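Local coordinates for protein amino Transferase (Eubacterium rectale, PDB 3ELE) that probably catalyses pyridoxal-phosphate-dependent amino group transfer, as a class I and II aminotransferase that carries the bound cofactor, at residues K27-A30 / N36-D39; R19-Y24 / K351-D356. All coordinates share one frame; numbering follows the deposited sequence.

How the interactions relate
Both contacts use helix 17-32 and lie on the same side of the chain's centre, about 8 Å apart between centres. Neither is deep core: each is partly buried, with one buried residue (V37 in interaction 1, L21 in interaction 2) beside partly exposed ones. Interaction 1 is local, bringing the chain back against the helix it has just left, and it rests on van der Waals contact alone, a methyl against backbone and CB atoms. Interaction 2 spans more than 300 residues and adds a lysine over an aromatic face and a bridging water. D356 of interaction 2 joins them: its OD1 lies 2.9 Å from R28 NE in a salt bridge, and its backbone O probably accepts a hydrogen bond from Y38 N.

Interaction 1: residues K27-A30 / N36-D39; sequences KRAA and NVYD
V37 presses one methyl, CG2, against the flank of the helix at R28 and A29. The branch lands on backbone as much as on side chain: V37 CG2 sits 3.7 Å from A29 N and 3.8 Å from R28 C, so it rests on the peptide link between the two residues. Around that point lie CB of R28, 3.9 Å from V37 CG2, and the methyl of A29, whose CB is a looser 4.5 Å from V37 CG2. The torsion of the valine decides which branch touches: CG1 stands anti to the backbone N (chi1 177°), which leaves CG2 anti to the carbonyl carbon and aimed at the helix. R28 begins by heading toward the valine, but its chain bends at chi2 (-58°) and again at chi3 (-61°), carrying the guanidinium away to D356. The arginine thus offers V37 its aliphatic root while its charge is used on another part of the fold. The buried valine also touches V32, further along the same helix, and L358 of strand 357-358, so it lies between the helix and the small parallel sheet formed by strands 38-39 and 357-358. Next to it, Y38 shares a backbone hydrogen bond with L358 and turns its ring to helix 379-396. Between the two segments themselves there are only van der Waals touches, covering a modest 98 Å² in all; such a contact has little directionality and depends on shape, while the charged end of R28 is spent on D356, outside the contact.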
loop_
_atom_site.group_PDB
_atom_site.type_symbol
_atom_site.label_atom_id
_atom_site.label_comp_id
_atom_site.label_asym_id
_atom_site.label_seq_id
_atom_site.Cartn_x
_atom_site.Cartn_y
_atom_site.Cartn_z
ATOM N N LYS A 27 7.152 -12.463 -27.703
ATOM C CA LYS A 27 8.047 -12.281 -28.865
ATOM C C LYS A 27 8.053 -13.539 -29.729
ATOM O O LYS A 27 8.047 -13.451 -30.953
ATOM C CB LYS A 27 9.478 -11.893 -28.431
ATOM C CG LYS A 27 9.557 -10.500 -27.798
ATOM C CD LYS A 27 10.979 -10.061 -27.356
ATOM C CE LYS A 27 11.482 -10.855 -26.157
ATOM N NZ LYS A 27 12.719 -10.310 -25.514
ATOM N N ARG A 28 8.056 -14.706 -29.080
ATOM C CA ARG A 28 7.964 -16.001 -29.768
ATOM C C ARG A 28 6.590 -16.225 -30.431
ATOM O O ARG A 28 6.519 -16.829 -31.505
ATOM C CB ARG A 28 8.306 -17.165 -28.817
ATOM C CG ARG A 28 9.799 -17.321 -28.457
ATOM C CD ARG A 28 10.739 -17.516 -29.653
ATOM N NE ARG A 28 10.445 -18.724 -30.415
ATOM C CZ ARG A 28 10.946 -19.035 -31.607
ATOM N NH1 ARG A 28 11.751 -18.216 -32.282
ATOM N NH2 ARG A 28 10.595 -20.186 -32.155
ATOM N N ALA A 29 5.519 -15.744 -29.789
ATOM C CA ALA A 29 4.162 -15.807 -30.334
ATOM C C ALA A 29 4.095 -15.081 -31.679
ATOM O O ALA A 29 3.449 -15.567 -32.605
ATOM C CB ALA A 29 3.140 -15.208 -29.356
ATOM N N ALA A 30 4.765 -13.929 -31.773
ATOM C CA ALA A 30 4.855 -13.165 -33.027
ATOM C C ALA A 30 5.523 -13.940 -34.165
ATOM O O ALA A 30 5.154 -13.767 -35.328
ATOM C CB ALA A 30 5.605 -11.823 -32.791
ATOM N N ASN A 36 1.449 -22.214 -30.705
ATOM C CA ASN A 36 2.714 -22.961 -30.692
ATOM C C ASN A 36 3.741 -22.516 -29.621
ATOM O O ASN A 36 4.915 -22.901 -29.703
ATOM C CB ASN A 36 3.337 -22.892 -32.093
ATOM C CG ASN A 36 2.425 -23.458 -33.159
ATOM O OD1 ASN A 36 1.956 -24.589 -33.047
ATOM N ND2 ASN A 36 2.193 -22.692 -34.214
ATOM N N VAL A 37 3.292 -21.719 -28.642
ATOM C CA VAL A 37 4.106 -21.268 -27.507
ATOM C C VAL A 37 3.410 -21.800 -26.242
ATOM O O VAL A 37 2.221 -21.551 -26.031
ATOM C CB VAL A 37 4.258 -19.735 -27.459
ATOM C CG1 VAL A 37 5.038 -19.317 -26.225
ATOM C CG2 VAL A 37 4.948 -19.234 -28.722
ATOM N N TYR A 38 4.161 -22.534 -25.422
ATOM C CA TYR A 38 3.632 -23.201 -24.228
ATOM C C TYR A 38 4.199 -22.527 -22.994
ATOM O O TYR A 38 5.180 -22.973 -22.375
ATOM C CB TYR A 38 3.902 -24.700 -24.327
ATOM C CG TYR A 38 3.525 -25.202 -25.719
ATOM C CD1 TYR A 38 2.196 -25.287 -26.108
ATOM C CD2 TYR A 38 4.508 -25.534 -26.658
ATOM C CE1 TYR A 38 1.831 -25.723 -27.420
ATOM C CE2 TYR A 38 4.158 -25.995 -27.983
ATOM C CZ TYR A 38 2.822 -26.075 -28.352
ATOM O OH TYR A 38 2.487 -26.524 -29.644
ATOM N N ASP A 39 3.533 -21.429 -22.651
ATOM C CA ASP A 39 3.916 -20.578 -21.542
ATOM C C ASP A 39 3.298 -21.001 -20.217
ATOM O O ASP A 39 2.106 -20.743 -19.965
ATOM C CB ASP A 39 3.541 -19.129 -21.876
ATOM C CG ASP A 39 3.934 -18.143 -20.805
ATOM O OD1 ASP A 39 4.781 -18.457 -19.923
ATOM O OD2 ASP A 39 3.372 -17.019 -20.874
#

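Interaction 2: residues R19-Y24 / K351-D356; sequences RELFEY and KAKEED. With EDO (1,2-ethanediol), chain G.
Helix 17-32 passes the end of helix 345-353 at side-chain distance, with the CA atoms of L21 and K353 9.5 Å apart, and the K353 side chain bridges the distance. Stretched out after its CG, it reaches over one face of the Y24 ring. K353 CE lies 4.1 Å from the Y24 ring centroid and 25° off the normal, a CH-pi contact, and K353 NZ sits more squarely above that ring, 4.6 Å from the Y24 centroid and 8° off the normal, a cation-pi contact. On the way K353 CE also meets L21 CD1 at 3.6 Å, the leucine and lysine chains running antiparallel alongside each other. With CG anti to the backbone N (chi1 173°), the tyrosine extends toward the turn, where Y24 OH donates to a water 2.7 Å away. That water in turn donates to K353 O and to D356 OD1, tying the phenol to the end of the helix. Were Y24 replaced by an alanine, the K353 ammonium would probably lose its aromatic face and the water its phenolic donor. Just past K353 the chain makes a type I turn, D356 takes positive phi, and its N bonds to K353 O while V357 N bonds to A352 O. This is a Schellman motif, closing helix 345-353 and leading the chain into strand 357-358, which pairs in parallel with strand 38-39 beside helix 17-32.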
loop_
_atom_site.group_PDB
_atom_site.type_symbol
_atom_site.label_atom_id
_atom_site.label_comp_id
_atom_site.label_asym_id
_atom_site.label_seq_id
_atom_site.Cartn_x
_atom_site.Cartn_y
_atom_site.Cartn_z
ATOM N N ARG A 19 9.486 -12.778 -15.500
ATOM C CA ARG A 19 8.863 -11.734 -16.331
ATOM C C ARG A 19 9.506 -11.682 -17.708
ATOM O O ARG A 19 8.822 -11.504 -18.709
ATOM C CB ARG A 19 8.959 -10.349 -15.670
ATOM N N GLU A 20 10.826 -11.839 -17.752
ATOM C CA GLU A 20 11.576 -11.871 -19.022
ATOM C C GLU A 20 11.171 -13.101 -19.842
ATOM O O GLU A 20 11.106 -13.039 -21.058
ATOM C CB GLU A 20 13.081 -11.907 -18.748
ATOM C CG GLU A 20 13.623 -10.646 -18.018
ATOM C CD GLU A 20 14.134 -9.545 -18.898
ATOM O OE1 GLU A 20 14.423 -9.770 -20.083
ATOM O OE2 GLU A 20 14.267 -8.430 -18.373
ATOM N N LEU A 21 10.928 -14.217 -19.149
ATOM C CA LEU A 21 10.449 -15.450 -19.790
ATOM C C LEU A 21 9.047 -15.211 -20.359
ATOM O O LEU A 21 8.785 -15.583 -21.503
ATOM C CB LEU A 21 10.463 -16.621 -18.795
ATOM C CG LEU A 21 10.165 -18.019 -19.326
ATOM C CD1 LEU A 21 11.174 -18.384 -20.374
ATOM C CD2 LEU A 21 10.180 -19.030 -18.179
ATOM N N PHE A 22 8.172 -14.559 -19.583
ATOM C CA PHE A 22 6.819 -14.198 -20.061
ATOM C C PHE A 22 6.844 -13.312 -21.322
ATOM O O PHE A 22 6.119 -13.590 -22.289
ATOM C CB PHE A 22 5.971 -13.534 -18.965
ATOM C CG PHE A 22 4.639 -13.045 -19.463
ATOM C CD1 PHE A 22 3.611 -13.953 -19.723
ATOM C CD2 PHE A 22 4.427 -11.683 -19.741
ATOM C CE1 PHE A 22 2.361 -13.517 -20.223
ATOM C CE2 PHE A 22 3.186 -11.229 -20.239
ATOM C CZ PHE A 22 2.149 -12.154 -20.484
ATOM N N GLU A 23 7.657 -12.251 -21.294
ATOM C CA GLU A 23 7.825 -11.339 -22.448
ATOM C C GLU A 23 8.499 -12.039 -23.628
ATOM O O GLU A 23 8.148 -11.770 -24.782
ATOM C CB GLU A 23 8.616 -10.080 -22.061
ATOM C CG GLU A 23 7.936 -9.204 -20.993
ATOM C CD GLU A 23 6.610 -8.596 -21.446
ATOM O OE1 GLU A 23 6.540 -8.082 -22.598
ATOM O OE2 GLU A 23 5.644 -8.624 -20.642
ATOM N N TYR A 24 9.469 -12.921 -23.348
ATOM C CA TYR A 24 10.078 -13.773 -24.390
ATOM C C TYR A 24 9.012 -14.594 -25.148
ATOM O O TYR A 24 9.086 -14.717 -26.377
ATOM C CB TYR A 24 11.160 -14.691 -23.794
ATOM C CG TYR A 24 11.726 -15.718 -24.748
ATOM C CD1 TYR A 24 12.706 -15.365 -25.672
ATOM C CD2 TYR A 24 11.289 -17.054 -24.718
ATOM C CE1 TYR A 24 13.241 -16.306 -26.560
ATOM C CE2 TYR A 24 11.812 -18.010 -25.604
ATOM C CZ TYR A 24 12.789 -17.630 -26.524
ATOM O OH TYR A 24 13.329 -18.538 -27.396
ATOM N N LYS A 351 16.788 -26.275 -22.691
ATOM C CA LYS A 351 16.362 -27.342 -23.614
ATOM C C LYS A 351 14.836 -27.312 -23.856
ATOM O O LYS A 351 14.380 -27.526 -24.979
ATOM C CB LYS A 351 16.807 -28.723 -23.119
ATOM C CG LYS A 351 18.323 -28.962 -23.137
ATOM C CD LYS A 351 18.857 -29.008 -24.546
ATOM C CE LYS A 351 20.323 -29.405 -24.620
ATOM N NZ LYS A 351 20.749 -29.424 -26.066
ATOM N N ALA A 352 14.066 -27.038 -22.801
ATOM C CA ALA A 352 12.612 -26.858 -22.900
ATOM C C ALA A 352 12.333 -25.692 -23.841
ATOM O O ALA A 352 11.528 -25.820 -24.755
ATOM C CB ALA A 352 12.009 -26.576 -21.522
ATOM N N LYS A 353 13.066 -24.587 -23.629
ATOM C CA LYS A 353 12.968 -23.356 -24.452
ATOM C C LYS A 353 13.153 -23.632 -25.961
ATOM O O LYS A 353 12.509 -22.976 -26.776
ATOM C CB LYS A 353 13.975 -22.286 -23.978
ATOM C CG LYS A 353 13.398 -20.926 -23.745
ATOM C CD LYS A 353 14.485 -19.993 -23.253
ATOM C CE LYS A 353 13.938 -18.767 -22.580
ATOM N NZ LYS A 353 15.049 -17.872 -22.125
ATOM N N GLU A 354 13.987 -24.620 -26.324
ATOM C CA GLU A 354 14.181 -25.023 -27.739
ATOM C C GLU A 354 12.893 -25.492 -28.444
ATOM O O GLU A 354 12.851 -25.499 -29.685
ATOM C CB GLU A 354 15.221 -26.154 -27.897
ATOM C CG GLU A 354 16.645 -25.867 -27.413
ATOM C CD GLU A 354 17.632 -27.030 -27.668
ATOM O OE1 GLU A 354 17.207 -28.186 -27.891
ATOM O OE2 GLU A 354 18.858 -26.784 -27.642
ATOM N N GLU A 355 11.895 -25.945 -27.676
ATOM C CA GLU A 355 10.592 -26.396 -28.204
ATOM C C GLU A 355 9.448 -25.483 -27.752
ATOM O O GLU A 355 8.278 -25.891 -27.761
ATOM C CB GLU A 355 10.308 -27.849 -27.762
ATOM C CG GLU A 355 11.450 -28.846 -28.020
ATOM C CD GLU A 355 11.928 -28.856 -29.464
ATOM O OE1 GLU A 355 11.082 -28.717 -30.373
ATOM O OE2 GLU A 355 13.151 -29.012 -29.685
ATOM N N ASP A 356 9.799 -24.247 -27.376
ATOM C CA ASP A 356 8.863 -23.212 -26.928
ATOM C C ASP A 356 8.015 -23.549 -25.695
ATOM O O ASP A 356 6.886 -23.060 -25.553
ATOM C CB ASP A 356 8.020 -22.708 -28.118
ATOM C CG ASP A 356 8.841 -21.925 -29.118
ATOM O OD1 ASP A 356 9.386 -20.872 -28.714
ATOM O OD2 ASP A 356 8.895 -22.332 -30.304
HETATM C C1 EDO G . 13.402 -22.535 -30.755
HETATM O O1 EDO G . 14.081 -23.599 -31.428
HETATM C C2 EDO G . 13.994 -21.206 -31.186
HETATM O O2 EDO G . 13.857 -20.264 -30.121
HETATM O O HOH W 1 11.748 -20.712 -27.505
#